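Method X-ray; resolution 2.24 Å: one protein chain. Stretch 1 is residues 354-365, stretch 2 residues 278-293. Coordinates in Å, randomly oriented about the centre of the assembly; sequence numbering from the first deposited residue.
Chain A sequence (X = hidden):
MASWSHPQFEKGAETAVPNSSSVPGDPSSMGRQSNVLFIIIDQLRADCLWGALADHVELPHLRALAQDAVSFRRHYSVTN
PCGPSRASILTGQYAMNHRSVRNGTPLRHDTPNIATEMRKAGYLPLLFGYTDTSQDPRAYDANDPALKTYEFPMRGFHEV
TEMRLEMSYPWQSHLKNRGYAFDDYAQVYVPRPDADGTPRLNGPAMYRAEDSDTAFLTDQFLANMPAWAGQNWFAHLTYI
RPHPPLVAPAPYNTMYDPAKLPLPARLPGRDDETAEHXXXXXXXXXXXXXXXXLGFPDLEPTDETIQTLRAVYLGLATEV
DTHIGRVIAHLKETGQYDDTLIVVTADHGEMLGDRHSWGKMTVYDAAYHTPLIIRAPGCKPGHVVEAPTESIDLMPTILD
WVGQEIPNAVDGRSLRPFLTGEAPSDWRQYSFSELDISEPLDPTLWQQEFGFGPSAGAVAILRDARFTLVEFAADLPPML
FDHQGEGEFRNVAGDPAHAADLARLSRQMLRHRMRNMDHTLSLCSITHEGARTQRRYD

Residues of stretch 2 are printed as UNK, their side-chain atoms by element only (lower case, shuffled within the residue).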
# COMPACT_ATOMS: atom_id res chain seq x y z
N ASP A 354 -40.56 -20.94 14.77
CA ASP A 354 -41.51 -20.53 13.74
C ASP A 354 -41.18 -21.28 12.47
O ASP A 354 -40.00 -21.36 12.11
CB ASP A 354 -41.45 -19.00 13.48
CG ASP A 354 -42.17 -18.13 14.50
OD1 ASP A 354 -42.68 -18.68 15.50
OD2 ASP A 354 -42.21 -16.89 14.30
N ARG A 355 -42.22 -21.85 11.81
CA ARG A 355 -42.12 -22.58 10.53
C ARG A 355 -41.20 -23.81 10.61
O ARG A 355 -40.51 -24.13 9.64
CB ARG A 355 -41.71 -21.62 9.37
CG ARG A 355 -42.43 -20.26 9.35
CD ARG A 355 -43.95 -20.40 9.36
NE ARG A 355 -44.42 -21.17 8.19
CZ ARG A 355 -44.68 -20.64 7.00
NH1 ARG A 355 -44.57 -19.33 6.81
NH2 ARG A 355 -45.08 -21.41 6.01
N HIS A 356 -41.18 -24.46 11.78
CA HIS A 356 -40.38 -25.65 12.15
C HIS A 356 -38.87 -25.43 11.97
O HIS A 356 -38.15 -26.38 11.66
CB HIS A 356 -40.91 -26.92 11.45
CG HIS A 356 -42.32 -27.24 11.81
ND1 HIS A 356 -42.62 -28.01 12.91
CD2 HIS A 356 -43.48 -26.87 11.21
CE1 HIS A 356 -43.94 -28.11 12.94
NE2 HIS A 356 -44.50 -27.43 11.93
N SER A 357 -38.42 -24.18 12.18
CA SER A 357 -37.03 -23.79 12.00
C SER A 357 -36.49 -22.90 13.12
O SER A 357 -37.26 -22.28 13.85
CB SER A 357 -36.80 -23.18 10.62
OG SER A 357 -37.56 -22.00 10.48
N TRP A 358 -35.15 -22.88 13.26
CA TRP A 358 -34.41 -22.13 14.27
C TRP A 358 -33.29 -21.41 13.57
O TRP A 358 -32.88 -21.81 12.48
CB TRP A 358 -33.86 -23.10 15.34
CG TRP A 358 -34.94 -23.77 16.13
CD1 TRP A 358 -35.71 -24.82 15.73
CD2 TRP A 358 -35.50 -23.32 17.37
NE1 TRP A 358 -36.71 -25.05 16.63
CE2 TRP A 358 -36.57 -24.17 17.68
CE3 TRP A 358 -35.18 -22.28 18.26
CZ2 TRP A 358 -37.31 -24.05 18.86
CZ3 TRP A 358 -35.92 -22.14 19.43
CH2 TRP A 358 -36.98 -23.01 19.71
N GLY A 359 -32.82 -20.32 14.18
CA GLY A 359 -31.77 -19.48 13.63
C GLY A 359 -32.25 -18.45 12.62
O GLY A 359 -33.37 -17.93 12.71
N LYS A 360 -31.39 -18.16 11.62
CA LYS A 360 -31.65 -17.13 10.60
C LYS A 360 -31.25 -17.52 9.16
O LYS A 360 -31.31 -16.66 8.29
CB LYS A 360 -31.05 -15.78 11.07
CG LYS A 360 -29.55 -15.77 11.32
CD LYS A 360 -29.15 -16.39 12.63
CE LYS A 360 -27.70 -16.20 12.86
NZ LYS A 360 -27.19 -17.19 13.83
N MET A 361 -30.89 -18.80 8.90
CA MET A 361 -30.55 -19.30 7.55
C MET A 361 -31.84 -19.73 6.82
O MET A 361 -32.09 -20.92 6.59
CB MET A 361 -29.49 -20.43 7.57
CG MET A 361 -28.06 -19.92 7.81
SD MET A 361 -27.33 -18.84 6.55
CE MET A 361 -27.14 -20.01 5.19
N THR A 362 -32.68 -18.73 6.52
CA THR A 362 -33.98 -18.86 5.87
C THR A 362 -34.35 -17.55 5.16
O THR A 362 -33.55 -16.61 5.14
CB THR A 362 -35.05 -19.39 6.86
OG1 THR A 362 -36.24 -19.68 6.14
CG2 THR A 362 -35.36 -18.41 7.99
N VAL A 363 -35.58 -17.49 4.61
CA VAL A 363 -36.11 -16.36 3.82
C VAL A 363 -37.31 -15.66 4.49
O VAL A 363 -37.78 -14.65 3.95
CB VAL A 363 -36.39 -16.76 2.35
CG1 VAL A 363 -35.12 -17.25 1.65
CG2 VAL A 363 -37.51 -17.81 2.26
N TYR A 364 -37.81 -16.20 5.62
CA TYR A 364 -38.95 -15.58 6.32
C TYR A 364 -38.52 -14.35 7.10
O TYR A 364 -37.39 -14.29 7.60
CB TYR A 364 -39.72 -16.59 7.20
CG TYR A 364 -40.41 -17.69 6.42
CD1 TYR A 364 -41.27 -17.39 5.36
CD2 TYR A 364 -40.20 -19.03 6.74
CE1 TYR A 364 -41.90 -18.40 4.64
CE2 TYR A 364 -40.86 -20.05 6.04
CZ TYR A 364 -41.71 -19.73 4.99
OH TYR A 364 -42.33 -20.72 4.28
N ASP A 365 -39.45 -13.37 7.20
CA ASP A 365 -39.26 -12.07 7.84
C ASP A 365 -38.69 -12.10 9.26
O ASP A 365 -37.85 -11.25 9.57
CB ASP A 365 -40.54 -11.21 7.77
CG ASP A 365 -40.88 -10.70 6.37
OD1 ASP A 365 -40.01 -10.79 5.46
OD2 ASP A 365 -42.00 -10.18 6.18
N UNK A 278 -38.93 -26.52 -1.88
CA UNK A 278 -37.87 -27.47 -1.47
C UNK A 278 -36.73 -26.91 -0.62
O UNK A 278 -36.08 -27.70 0.07
c UNK A 278 -39.07 -26.51 -3.35
c UNK A 278 -38.44 -27.78 -3.76
c UNK A 278 -37.33 -27.97 -2.81
N UNK A 279 -36.47 -25.58 -0.67
CA UNK A 279 -35.45 -24.84 0.09
C UNK A 279 -35.56 -25.10 1.61
O UNK A 279 -34.55 -25.10 2.32
c UNK A 279 -32.91 -21.19 1.51
c UNK A 279 -33.57 -21.99 0.58
c UNK A 279 -33.55 -20.76 2.64
c UNK A 279 -35.60 -23.31 -0.18
c UNK A 279 -34.85 -21.16 2.89
c UNK A 279 -34.89 -22.39 0.80
c UNK A 279 -35.52 -21.96 1.96
N UNK A 280 -36.82 -25.26 2.10
CA UNK A 280 -37.20 -25.47 3.50
C UNK A 280 -36.88 -26.83 4.07
O UNK A 280 -36.89 -26.99 5.30
c UNK A 280 -39.94 -21.81 2.21
c UNK A 280 -39.25 -20.86 2.92
c UNK A 280 -38.38 -21.24 3.92
c UNK A 280 -38.87 -23.57 3.48
c UNK A 280 -38.64 -25.03 3.76
c UNK A 280 -39.73 -23.16 2.47
c UNK A 280 -38.20 -22.59 4.21
N UNK A 281 -36.60 -27.79 3.19
CA UNK A 281 -36.14 -29.12 3.54
C UNK A 281 -34.82 -28.94 4.26
O UNK A 281 -34.79 -29.07 5.49
N UNK A 282 -33.75 -28.50 3.54
CA UNK A 282 -32.46 -28.22 4.21
C UNK A 282 -32.53 -27.11 5.27
O UNK A 282 -31.80 -27.18 6.25
c UNK A 282 -32.16 -28.49 1.83
c UNK A 282 -33.62 -28.32 2.08
c UNK A 282 -31.55 -27.83 3.04
N UNK A 283 -33.40 -26.10 5.07
CA UNK A 283 -33.59 -24.98 5.98
C UNK A 283 -34.19 -25.38 7.33
O UNK A 283 -33.76 -24.84 8.35
c UNK A 283 -34.40 -23.88 5.31
N UNK A 284 -35.16 -26.33 7.38
CA UNK A 284 -35.68 -26.79 8.69
C UNK A 284 -34.69 -27.80 9.30
O UNK A 284 -34.78 -28.11 10.48
o UNK A 284 -37.16 -28.46 7.61
c UNK A 284 -37.13 -27.42 8.59
c UNK A 284 -38.19 -26.40 8.30
N UNK A 285 -33.76 -28.34 8.50
CA UNK A 285 -32.80 -29.36 8.94
C UNK A 285 -31.44 -28.77 9.37
O UNK A 285 -30.67 -29.49 9.99
c UNK A 285 -32.61 -30.43 7.85
n UNK A 285 -33.86 -31.99 3.69
n UNK A 285 -32.72 -32.30 5.67
c UNK A 285 -32.72 -32.16 4.35
n UNK A 285 -31.58 -32.20 3.68
c UNK A 285 -33.91 -32.23 6.53
c UNK A 285 -33.63 -31.59 7.89
N UNK A 286 -31.18 -27.48 9.05
CA UNK A 286 -29.94 -26.72 9.32
C UNK A 286 -29.71 -26.52 10.82
O UNK A 286 -28.58 -26.74 11.29
c UNK A 286 -28.68 -24.58 8.58
c UNK A 286 -28.48 -23.55 9.50
c UNK A 286 -27.69 -24.79 7.63
c UNK A 286 -29.97 -25.38 8.56
c UNK A 286 -26.32 -23.06 8.58
c UNK A 286 -27.30 -22.82 9.52
o UNK A 286 -25.17 -22.31 8.58
c UNK A 286 -26.51 -24.05 7.63
N UNK A 287 -30.76 -26.07 11.56
CA UNK A 287 -30.76 -25.83 13.02
C UNK A 287 -31.90 -26.59 13.67
O UNK A 287 -32.87 -26.96 13.00
c UNK A 287 -30.89 -24.34 13.34
o UNK A 287 -29.72 -23.62 12.97
N UNK A 288 -31.79 -26.83 14.98
CA UNK A 288 -32.79 -27.57 15.76
C UNK A 288 -32.66 -27.20 17.24
O UNK A 288 -31.63 -26.63 17.63
o UNK A 288 -31.40 -29.58 16.12
c UNK A 288 -32.61 -29.09 15.58
N UNK A 289 -33.67 -27.52 18.10
CA UNK A 289 -33.51 -27.24 19.54
C UNK A 289 -32.22 -27.85 20.11
O UNK A 289 -31.53 -27.18 20.88
c UNK A 289 -34.97 -28.16 17.82
c UNK A 289 -34.77 -27.87 20.14
c UNK A 289 -35.76 -27.87 19.04
N UNK A 290 -31.85 -29.10 19.67
CA UNK A 290 -30.64 -29.84 20.06
C UNK A 290 -29.34 -29.10 19.73
O UNK A 290 -28.34 -29.28 20.44
c UNK A 290 -30.62 -31.22 19.41
N UNK A 291 -29.33 -28.26 18.67
CA UNK A 291 -28.14 -27.49 18.30
C UNK A 291 -28.11 -26.09 18.96
O UNK A 291 -27.10 -25.41 18.88
o UNK A 291 -28.99 -26.55 16.20
c UNK A 291 -28.00 -27.39 16.77
N UNK A 292 -29.21 -25.69 19.61
CA UNK A 292 -29.38 -24.39 20.27
C UNK A 292 -29.08 -24.37 21.78
O UNK A 292 -29.25 -23.33 22.43
c UNK A 292 -31.52 -21.59 19.19
c UNK A 292 -30.46 -22.07 16.68
c UNK A 292 -31.60 -20.62 18.19
c UNK A 292 -31.06 -20.86 16.95
c UNK A 292 -30.80 -23.86 20.01
c UNK A 292 -30.39 -23.05 17.66
c UNK A 292 -30.90 -22.81 18.93
N UNK A 293 -28.61 -25.51 22.33
CA UNK A 293 -28.28 -25.70 23.75
C UNK A 293 -27.07 -26.67 23.86
O UNK A 293 -26.82 -27.41 22.92
c UNK A 293 -30.59 -25.18 24.76
c UNK A 293 -30.04 -27.54 24.09
c UNK A 293 -29.49 -26.22 24.61
O HOH W 1 -34.06 -25.17 11.46
O HOH W 2 -32.21 -22.90 8.43
O HOH W 3 -31.10 -21.71 10.45
O HOH W 4 -35.75 -26.54 13.08

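Position 278 has three side-chain carbons closing a ring onto its own backbone N, lies out of reach of stretch 1, and is Pro 278. Position 279 carries one carbon and then a ring of six carbons, with no oxygen: Phe 279. Its CB points toward stretch 1, and its CZ meets Thr 362 CA at the ring edge (3.8 Å) and Val 363 CG1 (4.0 Å). Position 280 again shows one carbon and a six-carbon ring, the end of which comes close to stretch 1; it is Phe 280. The ring lies nearly parallel to that of Tyr 364, with planes at 2° but centroids 4.7 Å apart, so the two slide past each other with little overlap. Tyr 364 OH sits over its face, 3.3 Å from Phe 280 CE2, while Val 363 CG2 packs 3.6 Å from Phe 280 CZ.

Position 281 has no side-chain atoms and is Gly 281; an ideal CB here would clash with the ring carbon that position 282 closes onto its N, at 2.9 Å. That ring, three carbons returning to the backbone, makes 282 Pro 282. Position 283 has a single carbon, directed toward stretch 1 and 4.0 Å from Met 361 O: Ala 283. At 284 one carbon bears an oxygen and a carbon, giving Thr 284. Its OG1 donates to Phe 280 O (2.8 Å), one helical turn back, and its CG2 lies against His 356 O (3.4 Å). Position 285, three carbons, a nitrogen, and a carbon carrying two more nitrogens, points away from stretch 1 and is Arg 285.

Position 286 has a carbon and a six-carbon ring bearing one oxygen, hence Tyr 286. Met 361 CB stands over its face, 4.0 Å from the centroid of the Tyr 286 ring, and Met 361 CG approaches Tyr 286 CE2 to 3.5 Å. Position 287, one carbon then one oxygen, is Ser 287, its CB 3.3 Å from Trp 358 O. Position 288 has the same composition but points away: Ser 288. The three carbons at 289 close onto its N, making Pro 289, whose CD is 3.8 Å from Trp 358 NE1. Position 290, one carbon, is Ala 290. Position 291, one carbon and one oxygen, is Ser 291, its OG donating to Ser 288 O (3.0 Å). Position 292, a carbon and a plain six-carbon ring, is Phe 292; Trp 358 CB covers its face, and the Trp 358 ring presents its edge to that face. Position 293, one carbon carrying two, is Val 293, out of reach.

The contact buries 776 Å² without a direct hydrogen bond between the stretches. Aromatic and aliphatic packing is joined by water bridges: water 1 accepts from Trp 358 N (3.1 Å) and donates to Ser 287 O (2.6 Å), while water 2 donates to both Ala 283 O (2.5 Å) and Met 361 O (2.7 Å), linking carbonyls that could not bond each other.

Stretch 2, residues 278-293: PFFGPATRYSSPASFV
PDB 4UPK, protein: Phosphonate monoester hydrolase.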